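Local atomic coordinates of RimK-related lysine biosynthesis protein (Thermococcus kodakarensis, PDB entry 5K2M), a protein that binds ADP and magnesium and, as an ATP-grasp ligase of the LysX subfamily of RimK proteins, probably acts in amino-acid biosynthesis. Residues G107-P112 / D139-V144; P118-P123 / R130-V135; Y160-V165 / D229-E234. All blocks are in the same frame, centred on the assembly; numbering follows the deposited sequence.

How the interactions relate
From the N terminus, interaction 1 opens first, at residues 107-112. Interaction 2 opens at 118-123 and closes at 130-135, so the hairpin of strands 119-122 and 133-135 is nested inside the larger loop that interaction 1 closes at 139-144. Interaction 3 follows in series. It opens at 160-165 and closes at 229-234, after 63 residues. Interactions 1 and 2 touch where the helix of 139-144 lies on the hairpin. Strands 119-122 and 159-163 are neighbours in one sheet, which links interactions 2 and 3. Interaction 3 brings strand 159-163 and the residues after it against strand 225-233 of the five-stranded sheet, and both interactions 2 and 3 contact ADP.

Interaction 1: G107-P112 / D139-V144; sequences GALRVP and DSLEAV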
loop_
_atom_site.group_PDB
_atom_site.type_symbol
_atom_site.label_atom_id
_atom_site.label_comp_id
_atom_site.label_asym_id
_atom_site.label_seq_id
_atom_site.Cartn_x
_atom_site.Cartn_y
_atom_site.Cartn_z
ATOM N N GLY A 107 32.455 -36.728 1.969
ATOM C CA GLY A 107 33.736 -36.034 2.087
ATOM C C GLY A 107 34.527 -36.464 3.315
ATOM O O GLY A 107 35.749 -36.599 3.246
ATOM N N ALA A 108 33.830 -36.665 4.435
ATOM C CA ALA A 108 34.461 -37.027 5.701
ATOM C C ALA A 108 35.165 -38.372 5.647
ATOM O O ALA A 108 36.194 -38.566 6.296
ATOM C CB ALA A 108 33.433 -37.025 6.810
ATOM N N LEU A 109 34.610 -39.295 4.869
ATOM C CA LEU A 109 35.238 -40.595 4.607
ATOM C C LEU A 109 36.671 -40.492 4.087
ATOM O O LEU A 109 37.466 -41.406 4.263
ATOM C CB LEU A 109 34.400 -41.373 3.581
ATOM C CG LEU A 109 33.382 -42.420 4.045
ATOM C CD1 LEU A 109 33.281 -42.597 5.550
ATOM C CD2 LEU A 109 32.014 -42.168 3.429
ATOM N N ARG A 110 36.985 -39.385 3.432
ATOM C CA ARG A 110 38.319 -39.146 2.894
ATOM C C ARG A 110 39.296 -38.505 3.870
ATOM O O ARG A 110 40.471 -38.381 3.558
ATOM C CB ARG A 110 38.201 -38.276 1.647
ATOM C CG ARG A 110 37.333 -38.930 0.595
ATOM C CD ARG A 110 37.852 -38.631 -0.785
ATOM N NE ARG A 110 37.707 -37.213 -1.114
ATOM C CZ ARG A 110 36.583 -36.648 -1.541
ATOM N NH1 ARG A 110 35.461 -37.355 -1.683
ATOM N NH2 ARG A 110 36.581 -35.354 -1.810
ATOM N N VAL A 111 38.820 -38.108 5.045
ATOM C CA VAL A 111 39.666 -37.429 6.025
ATOM C C VAL A 111 40.872 -38.293 6.483
ATOM O O VAL A 111 41.961 -37.772 6.624
ATOM C CB VAL A 111 38.818 -36.920 7.204
ATOM C CG1 VAL A 111 39.681 -36.528 8.381
ATOM C CG2 VAL A 111 37.982 -35.741 6.745
ATOM N N PRO A 112 40.683 -39.616 6.682
ATOM C CA PRO A 112 41.821 -40.485 7.050
ATOM C C PRO A 112 42.942 -40.568 6.005
ATOM O O PRO A 112 44.076 -40.879 6.356
ATOM C CB PRO A 112 41.172 -41.849 7.243
ATOM C CG PRO A 112 39.762 -41.531 7.594
ATOM C CD PRO A 112 39.408 -40.349 6.748
ATOM N N ASP A 139 35.348 -48.504 10.295
ATOM C CA ASP A 139 34.043 -48.877 10.855
ATOM C C ASP A 139 33.577 -47.854 11.892
ATOM O O ASP A 139 32.406 -47.509 11.937
ATOM C CB ASP A 139 34.090 -50.285 11.465
ATOM C CG ASP A 139 34.127 -51.381 10.406
ATOM O OD1 ASP A 139 33.517 -51.215 9.345
ATOM O OD2 ASP A 139 34.764 -52.413 10.620
ATOM N N SER A 140 34.507 -47.361 12.701
ATOM C CA SER A 140 34.210 -46.330 13.682
ATOM C C SER A 140 33.892 -44.996 13.028
ATOM O O SER A 140 33.005 -44.279 13.488
ATOM C CB SER A 140 35.377 -46.159 14.654
ATOM O OG SER A 140 35.791 -47.417 15.170
ATOM N N LEU A 141 34.617 -44.660 11.961
ATOM C CA LEU A 141 34.350 -43.424 11.227
ATOM C C LEU A 141 32.929 -43.455 10.695
ATOM O O LEU A 141 32.201 -42.493 10.830
ATOM C CB LEU A 141 35.308 -43.262 10.050
ATOM C CG LEU A 141 35.864 -41.879 9.691
ATOM C CD1 LEU A 141 35.949 -41.740 8.175
ATOM C CD2 LEU A 141 35.146 -40.692 10.310
ATOM N N GLU A 142 32.562 -44.574 10.073
ATOM C CA GLU A 142 31.222 -44.770 9.542
ATOM C C GLU A 142 30.144 -44.633 10.614
ATOM O O GLU A 142 29.143 -43.952 10.408
ATOM C CB GLU A 142 31.117 -46.142 8.864
ATOM C CG GLU A 142 31.751 -46.124 7.490
ATOM C CD GLU A 142 31.684 -47.445 6.755
ATOM O OE1 GLU A 142 32.499 -47.597 5.826
ATOM O OE2 GLU A 142 30.829 -48.300 7.068
ATOM N N ALA A 143 30.360 -45.261 11.762
ATOM C CA ALA A 143 29.402 -45.182 12.865
ATOM C C ALA A 143 29.195 -43.731 13.303
ATOM O O ALA A 143 28.064 -43.274 13.396
ATOM C CB ALA A 143 29.876 -46.030 14.032
ATOM N N VAL A 144 30.285 -42.998 13.525
ATOM C CA VAL A 144 30.199 -41.592 13.915
ATOM C C VAL A 144 29.442 -40.772 12.870
ATOM O O VAL A 144 28.532 -40.013 13.207
ATOM C CB VAL A 144 31.596 -40.986 14.163
ATOM C CG1 VAL A 144 31.528 -39.466 14.335
ATOM C CG2 VAL A 144 32.214 -41.621 15.397
#
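Ala-108 and Leu-109 meet Leu-141 where a turn between two short helices rests against helix 138-150. This is the helical layer over one side of the four-stranded antiparallel sheet in the ATP-grasp domain. Ala-108 offers its backbone: its O lies 3.7 Å from Leu-141 CD1. That same O accepts the bond from Val-111 N (2.9 Å) that closes a type I beta turn.

Leu-109 comes next and carries much of the contact. Its CA is 3.8 Å from Leu-141 CD1, and its side chain crosses that of Leu-141 obliquely. The chi2 of Leu-109 is 0°, so CD1 eclipses CA, an unfavourable torsion. In this position Leu-109 CD1 reaches to 3.8 Å from Leu-141 CD1. It also comes near the aliphatic part of Glu-142, with Leu-109 CD1 4.3 Å from Glu-142 CG. The carboxylate of Glu-142 turns to other partners: a salt bridge with Arg-138, and a hydrogen bond with His-191 of the second subunit.

Pro-112 ends the contact. Its ring and the Leu-141 side chain approach tip to tip. No hydrogen bond crosses between the two segments; the side-chain contacts are apolar. Leu-141 also packs on Phe-161 and Val-135 of the sheet, and Ala-108 also touches Phe-161. Most of the close contacts converge on one methyl: Leu-141 CD1 touches the Ala-108 oxygen and the Leu-109 CA, and lies 3.9 Å from Pro-112 CG.

Interaction 2: P118-P123 / R130-V135; sequences PLVSKP and RLLAKV. With ADP (adenosine-5'-diphosphate), chain O.
Lys-122 NZ is gripped by three acceptors. It gives hydrogen bonds to ADP O2A (2.7 Å) and to ADP N7 (3.1 Å), and a third to Gln-162 OE1 on the neighbouring strand. The amine thus ties the base to the alpha phosphate, and its charge probably offsets that of the phosphate. A bend at chi3 (80°) sets Lys-122 CE beside O2A and N7 of ADP, from where NZ meets both. Lys-122 CB packs across the hairpin, 3.8 Å from Leu-132 CD2. An alanine here would keep that CB contact but would probably leave N7 and O2A of ADP without this shared donor and its charge.

Leu-132 also reaches ADP: its CD1 lies 3.6 Å from C8 of ADP and also touches Val-120 CG1. Val-120 CG2 is close to the amino end of the adenine, 3.6 Å from N6.

On the face opposite Val-120 and Lys-134, Leu-119 and Val-135 lie side by side, pointing the same way, with CD1 of Leu-119 3.7 Å from CB of Val-135. Ser-121 faces Ala-133 beside them. One water joins Ser-121 OG to Leu-131 O and donates to the latter. Val-144 of helix 138-150 covers Ser-121.

The backbones pair in antiparallel register. Leu-119 with Val-135 and Ser-121 with Ala-133 are hydrogen-bonded pairs, each with two N-H to O bonds. Val-120 with Lys-134 is the non-hydrogen-bonded pair between them. At the turn end, Pro-123 CG packs on Leu-131 CB at 3.9 Å. Gly-129, just before the second segment, also binds ADP. A beta hairpin whose lysine and apolar side chains line the nucleotide, with a loop at the phosphates, is typical of the ATP-grasp fold.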
loop_
_atom_site.group_PDB
_atom_site.type_symbol
_atom_site.label_atom_id
_atom_site.label_comp_id
_atom_site.label_asym_id
_atom_site.label_seq_id
_atom_site.Cartn_x
_atom_site.Cartn_y
_atom_site.Cartn_z
ATOM N N PRO A 118 44.760 -43.236 14.575
ATOM C CA PRO A 118 43.421 -42.840 14.976
ATOM C C PRO A 118 43.239 -41.344 14.839
ATOM O O PRO A 118 44.207 -40.595 14.871
ATOM C CB PRO A 118 43.362 -43.263 16.441
ATOM C CG PRO A 118 44.766 -43.189 16.910
ATOM C CD PRO A 118 45.670 -43.344 15.727
ATOM N N LEU A 119 42.003 -40.915 14.686
ATOM C CA LEU A 119 41.719 -39.501 14.592
ATOM C C LEU A 119 40.632 -39.134 15.589
ATOM O O LEU A 119 39.989 -40.004 16.181
ATOM C CB LEU A 119 41.361 -39.100 13.154
ATOM C CG LEU A 119 40.267 -39.877 12.427
ATOM C CD1 LEU A 119 38.902 -39.357 12.840
ATOM C CD2 LEU A 119 40.422 -39.731 10.926
ATOM N N VAL A 120 40.461 -37.831 15.779
ATOM C CA VAL A 120 39.501 -37.300 16.713
ATOM C C VAL A 120 38.428 -36.531 15.962
ATOM O O VAL A 120 38.722 -35.653 15.148
ATOM C CB VAL A 120 40.190 -36.404 17.757
ATOM C CG1 VAL A 120 39.163 -35.680 18.605
ATOM C CG2 VAL A 120 41.120 -37.251 18.630
ATOM N N SER A 121 37.184 -36.899 16.246
ATOM C CA SER A 121 36.009 -36.243 15.720
ATOM C C SER A 121 35.416 -35.374 16.831
ATOM O O SER A 121 35.319 -35.811 17.979
ATOM C CB SER A 121 34.979 -37.299 15.312
ATOM O OG SER A 121 33.763 -36.689 14.943
ATOM N N LYS A 122 35.006 -34.161 16.498
ATOM C CA LYS A 122 34.377 -33.304 17.491
ATOM C C LYS A 122 33.479 -32.290 16.815
ATOM O O LYS A 122 33.764 -31.879 15.689
ATOM C CB LYS A 122 35.434 -32.605 18.350
ATOM C CG LYS A 122 36.328 -31.668 17.584
ATOM C CD LYS A 122 37.327 -30.979 18.491
ATOM C CE LYS A 122 38.520 -31.844 18.841
ATOM N NZ LYS A 122 39.635 -31.036 19.433
ATOM N N PRO A 123 32.375 -31.912 17.485
ATOM C CA PRO A 123 31.454 -30.945 16.920
ATOM C C PRO A 123 32.037 -29.543 17.026
ATOM O O PRO A 123 32.839 -29.243 17.924
ATOM C CB PRO A 123 30.204 -31.089 17.790
ATOM C CG PRO A 123 30.737 -31.509 19.119
ATOM C CD PRO A 123 31.989 -32.300 18.853
ATOM N N ARG A 130 32.033 -32.734 25.158
ATOM C CA ARG A 130 30.791 -33.284 24.609
ATOM C C ARG A 130 30.969 -33.827 23.185
ATOM O O ARG A 130 31.505 -33.124 22.305
ATOM C CB ARG A 130 29.736 -32.162 24.593
ATOM C CG ARG A 130 28.377 -32.504 23.994
ATOM C CD ARG A 130 27.374 -31.372 24.212
ATOM N NE ARG A 130 27.442 -30.856 25.580
ATOM C CZ ARG A 130 27.800 -29.618 25.931
ATOM N NH1 ARG A 130 28.102 -28.697 25.022
ATOM N NH2 ARG A 130 27.849 -29.299 27.221
ATOM N N LEU A 131 30.528 -35.066 22.961
ATOM C CA LEU A 131 30.502 -35.669 21.613
ATOM C C LEU A 131 31.902 -35.822 20.972
ATOM O O LEU A 131 32.019 -36.008 19.762
ATOM C CB LEU A 131 29.570 -34.840 20.701
ATOM C CG LEU A 131 28.199 -35.367 20.234
ATOM C CD1 LEU A 131 27.694 -36.586 20.978
ATOM C CD2 LEU A 131 27.159 -34.260 20.261
ATOM N N LEU A 132 32.954 -35.724 21.776
ATOM C CA LEU A 132 34.303 -36.073 21.338
ATOM C C LEU A 132 34.333 -37.569 21.047
ATOM O O LEU A 132 33.804 -38.355 21.826
ATOM C CB LEU A 132 35.329 -35.739 22.424
ATOM C CG LEU A 132 35.963 -34.340 22.461
ATOM C CD1 LEU A 132 37.165 -34.265 21.540
ATOM C CD2 LEU A 132 34.968 -33.240 22.104
ATOM N N ALA A 133 34.920 -37.957 19.918
ATOM C CA ALA A 133 35.090 -39.367 19.581
ATOM C C ALA A 133 36.503 -39.651 19.093
ATOM O O ALA A 133 37.029 -38.936 18.240
ATOM C CB ALA A 133 34.092 -39.789 18.523
ATOM N N LYS A 134 37.098 -40.713 19.636
ATOM C CA LYS A 134 38.349 -41.263 19.135
ATOM C C LYS A 134 38.021 -42.390 18.161
ATOM O O LYS A 134 37.421 -43.403 18.537
ATOM C CB LYS A 134 39.188 -41.788 20.295
ATOM C CG LYS A 134 40.568 -42.290 19.920
ATOM C CD LYS A 134 41.343 -42.648 21.172
ATOM C CE LYS A 134 42.797 -42.980 20.882
ATOM N NZ LYS A 134 42.933 -44.325 20.291
ATOM N N VAL A 135 38.435 -42.199 16.911
ATOM C CA VAL A 135 38.102 -43.085 15.811
ATOM C C VAL A 135 39.352 -43.802 15.330
ATOM O O VAL A 135 40.248 -43.177 14.769
ATOM C CB VAL A 135 37.514 -42.259 14.664
ATOM C CG1 VAL A 135 37.181 -43.135 13.460
ATOM C CG2 VAL A 135 36.287 -41.520 15.150
HETATM P PB ADP O . 35.825 -29.040 24.222
HETATM O O1B ADP O . 36.664 -28.992 25.469
HETATM O O2B ADP O . 34.654 -29.991 24.299
HETATM O O3B ADP O . 35.404 -27.701 23.671
HETATM P PA ADP O . 38.343 -29.965 23.131
HETATM O O1A ADP O . 39.025 -29.027 24.107
HETATM O O2A ADP O . 38.863 -29.934 21.730
HETATM O O3A ADP O . 36.754 -29.734 23.091
HETATM O "O5'" ADP O . 38.455 -31.470 23.670
HETATM C "C5'" ADP O . 38.227 -31.791 25.023
HETATM C "C4'" ADP O . 39.397 -32.594 25.567
HETATM O "O4'" ADP O . 39.535 -33.804 24.814
HETATM C "C3'" ADP O . 40.745 -31.892 25.504
HETATM O "O3'" ADP O . 40.994 -31.108 26.682
HETATM C "C2'" ADP O . 41.692 -33.070 25.382
HETATM O "O2'" ADP O . 41.979 -33.660 26.649
HETATM C "C1'" ADP O . 40.911 -34.089 24.589
HETATM N N9 ADP O . 41.206 -33.954 23.155
HETATM C C8 ADP O . 40.538 -33.188 22.268
HETATM N N7 ADP O . 41.074 -33.272 21.037
HETATM C C5 ADP O . 42.126 -34.105 21.141
HETATM C C6 ADP O . 43.122 -34.653 20.221
HETATM N N6 ADP O . 43.111 -34.305 18.917
HETATM N N1 ADP O . 44.037 -35.501 20.731
HETATM C C2 ADP O . 44.059 -35.851 22.024
HETATM N N3 ADP O . 43.186 -35.399 22.923
HETATM C C4 ADP O . 42.213 -34.545 22.541
HETATM O O HOH W 1 31.899 -36.249 17.125
#

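Interaction 3: Y160-V165 / D229-E234; sequences YFQEFV and DIFESE. With MG (magnesium ion), chain Q; ADP (adenosine-5'-diphosphate), chain O.
Val-165 holds CG1 anti to its backbone N (chi1 178°), and Phe-231 holds CG anti to its carbonyl carbon (chi1 -60°). Val-165 CG1 then meets Ser-233 CB at 3.6 Å. Val-165 CB and CG2 meet Phe-231 CD2, and the two side chains cross at a slant. No hydrogen bond joins the segments directly; ADP bridges them.

The adenine is read by residues 162-165. ADP N6 donates to Glu-163 O (3.0 Å) and to Gln-162 OE1 (3.0 Å). Val-165 N donates to ADP N1, at 3.0 Å. Gln-162 OE1 also accepts from Lys-122, while Gln-162 NE2 binds Asn-240, which should fix the amide's orientation.

Phe-231 covers the base from the side away from Val-120; its CZ is 3.5 Å from ADP C5. Two residues earlier, Asp-229 OD2 binds a magnesium ion at 2.0 Å. O1A and O1B of ADP bind the same ion, as do Glu-241 and a water held by ADP O3'. Asp-229 OD1 is paired with Arg-173.

Base and phosphates thus sit between two sheets, as in the ATP-grasp fold. Strand 159-163 lies between 99-102 and 119-122 in one sheet. Strand 225-233 lies between 170-177 and 236-243 in the other.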
loop_
_atom_site.group_PDB
_atom_site.type_symbol
_atom_site.label_atom_id
_atom_site.label_comp_id
_atom_site.label_asym_id
_atom_site.label_seq_id
_atom_site.Cartn_x
_atom_site.Cartn_y
_atom_site.Cartn_z
ATOM N N TYR A 160 34.556 -31.814 11.437
ATOM C CA TYR A 160 35.851 -31.310 11.868
ATOM C C TYR A 160 36.586 -32.402 12.612
ATOM O O TYR A 160 36.029 -33.039 13.532
ATOM C CB TYR A 160 35.644 -30.097 12.784
ATOM C CG TYR A 160 36.898 -29.546 13.420
ATOM C CD1 TYR A 160 37.671 -28.598 12.777
ATOM C CD2 TYR A 160 37.305 -29.979 14.678
ATOM C CE1 TYR A 160 38.816 -28.082 13.370
ATOM C CE2 TYR A 160 38.445 -29.483 15.278
ATOM C CZ TYR A 160 39.189 -28.524 14.633
ATOM O OH TYR A 160 40.316 -28.033 15.246
ATOM N N PHE A 161 37.842 -32.612 12.219
ATOM C CA PHE A 161 38.651 -33.720 12.720
ATOM C C PHE A 161 40.072 -33.251 13.022
ATOM O O PHE A 161 40.568 -32.352 12.380
ATOM C CB PHE A 161 38.778 -34.814 11.655
ATOM C CG PHE A 161 37.493 -35.478 11.281
ATOM C CD1 PHE A 161 37.016 -36.558 12.006
ATOM C CD2 PHE A 161 36.782 -35.066 10.166
ATOM C CE1 PHE A 161 35.849 -37.206 11.636
ATOM C CE2 PHE A 161 35.607 -35.706 9.800
ATOM C CZ PHE A 161 35.142 -36.776 10.536
ATOM N N GLN A 162 40.712 -33.885 13.994
ATOM C CA GLN A 162 42.138 -33.710 14.247
ATOM C C GLN A 162 42.823 -35.062 14.280
ATOM O O GLN A 162 42.180 -36.077 14.505
ATOM C CB GLN A 162 42.370 -33.048 15.602
ATOM C CG GLN A 162 41.955 -31.594 15.694
ATOM C CD GLN A 162 42.132 -31.052 17.104
ATOM O OE1 GLN A 162 41.811 -31.726 18.067
ATOM N NE2 GLN A 162 42.639 -29.837 17.224
ATOM N N GLU A 163 44.126 -35.071 14.042
ATOM C CA GLU A 163 44.961 -36.212 14.415
ATOM C C GLU A 163 44.803 -36.477 15.908
ATOM O O GLU A 163 44.678 -35.537 16.691
ATOM C CB GLU A 163 46.440 -35.929 14.113
ATOM C CG GLU A 163 47.050 -34.817 14.956
ATOM C CD GLU A 163 48.499 -34.518 14.611
ATOM O OE1 GLU A 163 49.199 -35.407 14.101
ATOM O OE2 GLU A 163 48.943 -33.377 14.837
ATOM N N PHE A 164 44.822 -37.744 16.314
ATOM C CA PHE A 164 44.851 -38.055 17.743
ATOM C C PHE A 164 46.244 -37.744 18.275
ATOM O O PHE A 164 47.239 -38.303 17.812
ATOM C CB PHE A 164 44.497 -39.510 18.016
ATOM C CG PHE A 164 44.603 -39.901 19.470
ATOM C CD1 PHE A 164 43.631 -39.512 20.386
ATOM C CD2 PHE A 164 45.661 -40.676 19.921
ATOM C CE1 PHE A 164 43.722 -39.876 21.720
ATOM C CE2 PHE A 164 45.748 -41.051 21.255
ATOM C CZ PHE A 164 44.786 -40.641 22.158
ATOM N N VAL A 165 46.311 -36.831 19.236
ATOM C CA VAL A 165 47.576 -36.469 19.846
ATOM C C VAL A 165 47.795 -37.309 21.103
ATOM O O VAL A 165 46.916 -37.386 21.963
ATOM C CB VAL A 165 47.623 -34.970 20.173
ATOM C CG1 VAL A 165 48.936 -34.617 20.849
ATOM C CG2 VAL A 165 47.418 -34.149 18.906
ATOM N N ASP A 229 43.256 -23.985 25.415
ATOM C CA ASP A 229 43.615 -25.397 25.631
ATOM C C ASP A 229 44.855 -25.782 24.821
ATOM O O ASP A 229 44.853 -25.656 23.599
ATOM C CB ASP A 229 42.494 -26.326 25.181
ATOM C CG ASP A 229 41.210 -26.146 25.973
ATOM O OD1 ASP A 229 41.012 -25.087 26.599
ATOM O OD2 ASP A 229 40.381 -27.083 25.943
ATOM N N ILE A 230 45.880 -26.294 25.498
ATOM C CA ILE A 230 47.152 -26.631 24.862
ATOM C C ILE A 230 47.484 -28.116 25.094
ATOM O O ILE A 230 47.192 -28.656 26.159
ATOM C CB ILE A 230 48.276 -25.706 25.398
ATOM C CG1 ILE A 230 48.045 -24.269 24.916
ATOM C CG2 ILE A 230 49.650 -26.184 24.959
ATOM C CD1 ILE A 230 48.849 -23.214 25.658
ATOM N N PHE A 231 48.066 -28.771 24.086
ATOM C CA PHE A 231 48.515 -30.161 24.204
ATOM C C PHE A 231 50.030 -30.266 24.151
ATOM O O PHE A 231 50.672 -29.634 23.311
ATOM C CB PHE A 231 48.006 -31.027 23.049
ATOM C CG PHE A 231 46.506 -31.102 22.912
ATOM C CD1 PHE A 231 45.652 -30.720 23.932
ATOM C CD2 PHE A 231 45.955 -31.606 21.735
ATOM C CE1 PHE A 231 44.289 -30.826 23.784
ATOM C CE2 PHE A 231 44.588 -31.711 21.577
ATOM C CZ PHE A 231 43.749 -31.319 22.607
ATOM N N GLU A 232 50.592 -31.087 25.032
ATOM C CA GLU A 232 51.981 -31.525 24.902
ATOM C C GLU A 232 52.005 -32.743 23.991
ATOM O O GLU A 232 51.190 -33.650 24.150
ATOM C CB GLU A 232 52.579 -31.888 26.264
ATOM C CG GLU A 232 52.628 -30.718 27.241
ATOM C CD GLU A 232 52.681 -31.157 28.689
ATOM O OE1 GLU A 232 51.655 -31.653 29.210
ATOM O OE2 GLU A 232 53.748 -30.995 29.312
ATOM N N SER A 233 52.927 -32.748 23.032
ATOM C CA SER A 233 53.103 -33.867 22.117
ATOM C C SER A 233 54.579 -34.044 21.822
ATOM O O SER A 233 55.384 -33.166 22.137
ATOM C CB SER A 233 52.350 -33.610 20.812
ATOM O OG SER A 233 53.026 -32.654 20.022
ATOM N N GLU A 234 54.920 -35.165 21.190
ATOM C CA GLU A 234 56.300 -35.451 20.781
ATOM C C GLU A 234 56.887 -34.361 19.873
ATOM O O GLU A 234 58.100 -34.256 19.746
ATOM C CB GLU A 234 56.402 -36.839 20.111
ATOM C CG GLU A 234 55.685 -36.976 18.767
ATOM C CD GLU A 234 55.523 -38.426 18.304
ATOM O OE1 GLU A 234 56.387 -39.268 18.634
ATOM O OE2 GLU A 234 54.529 -38.730 17.599
HETATM MG MG MG Q . 38.516 -27.782 25.638
HETATM P PB ADP O . 35.825 -29.040 24.222
HETATM O O1B ADP O . 36.664 -28.992 25.469
HETATM O O2B ADP O . 34.654 -29.991 24.299
HETATM O O3B ADP O . 35.404 -27.701 23.671
HETATM P PA ADP O . 38.343 -29.965 23.131
HETATM O O1A ADP O . 39.025 -29.027 24.107
HETATM O O2A ADP O . 38.863 -29.934 21.730
HETATM O O3A ADP O . 36.754 -29.734 23.091
HETATM O "O5'" ADP O . 38.455 -31.470 23.670
HETATM C "C5'" ADP O . 38.227 -31.791 25.023
HETATM C "C4'" ADP O . 39.397 -32.594 25.567
HETATM O "O4'" ADP O . 39.535 -33.804 24.814
HETATM C "C3'" ADP O . 40.745 -31.892 25.504
HETATM O "O3'" ADP O . 40.994 -31.108 26.682
HETATM C "C2'" ADP O . 41.692 -33.070 25.382
HETATM O "O2'" ADP O . 41.979 -33.660 26.649
HETATM C "C1'" ADP O . 40.911 -34.089 24.589
HETATM N N9 ADP O . 41.206 -33.954 23.155
HETATM C C8 ADP O . 40.538 -33.188 22.268
HETATM N N7 ADP O . 41.074 -33.272 21.037
HETATM C C5 ADP O . 42.126 -34.105 21.141
HETATM C C6 ADP O . 43.122 -34.653 20.221
HETATM N N6 ADP O . 43.111 -34.305 18.917
HETATM N N1 ADP O . 44.037 -35.501 20.731
HETATM C C2 ADP O . 44.059 -35.851 22.024
HETATM N N3 ADP O . 43.186 -35.399 22.923
HETATM C C4 ADP O . 42.213 -34.545 22.541
HETATM O O HOH W 2 39.214 -29.207 27.092
#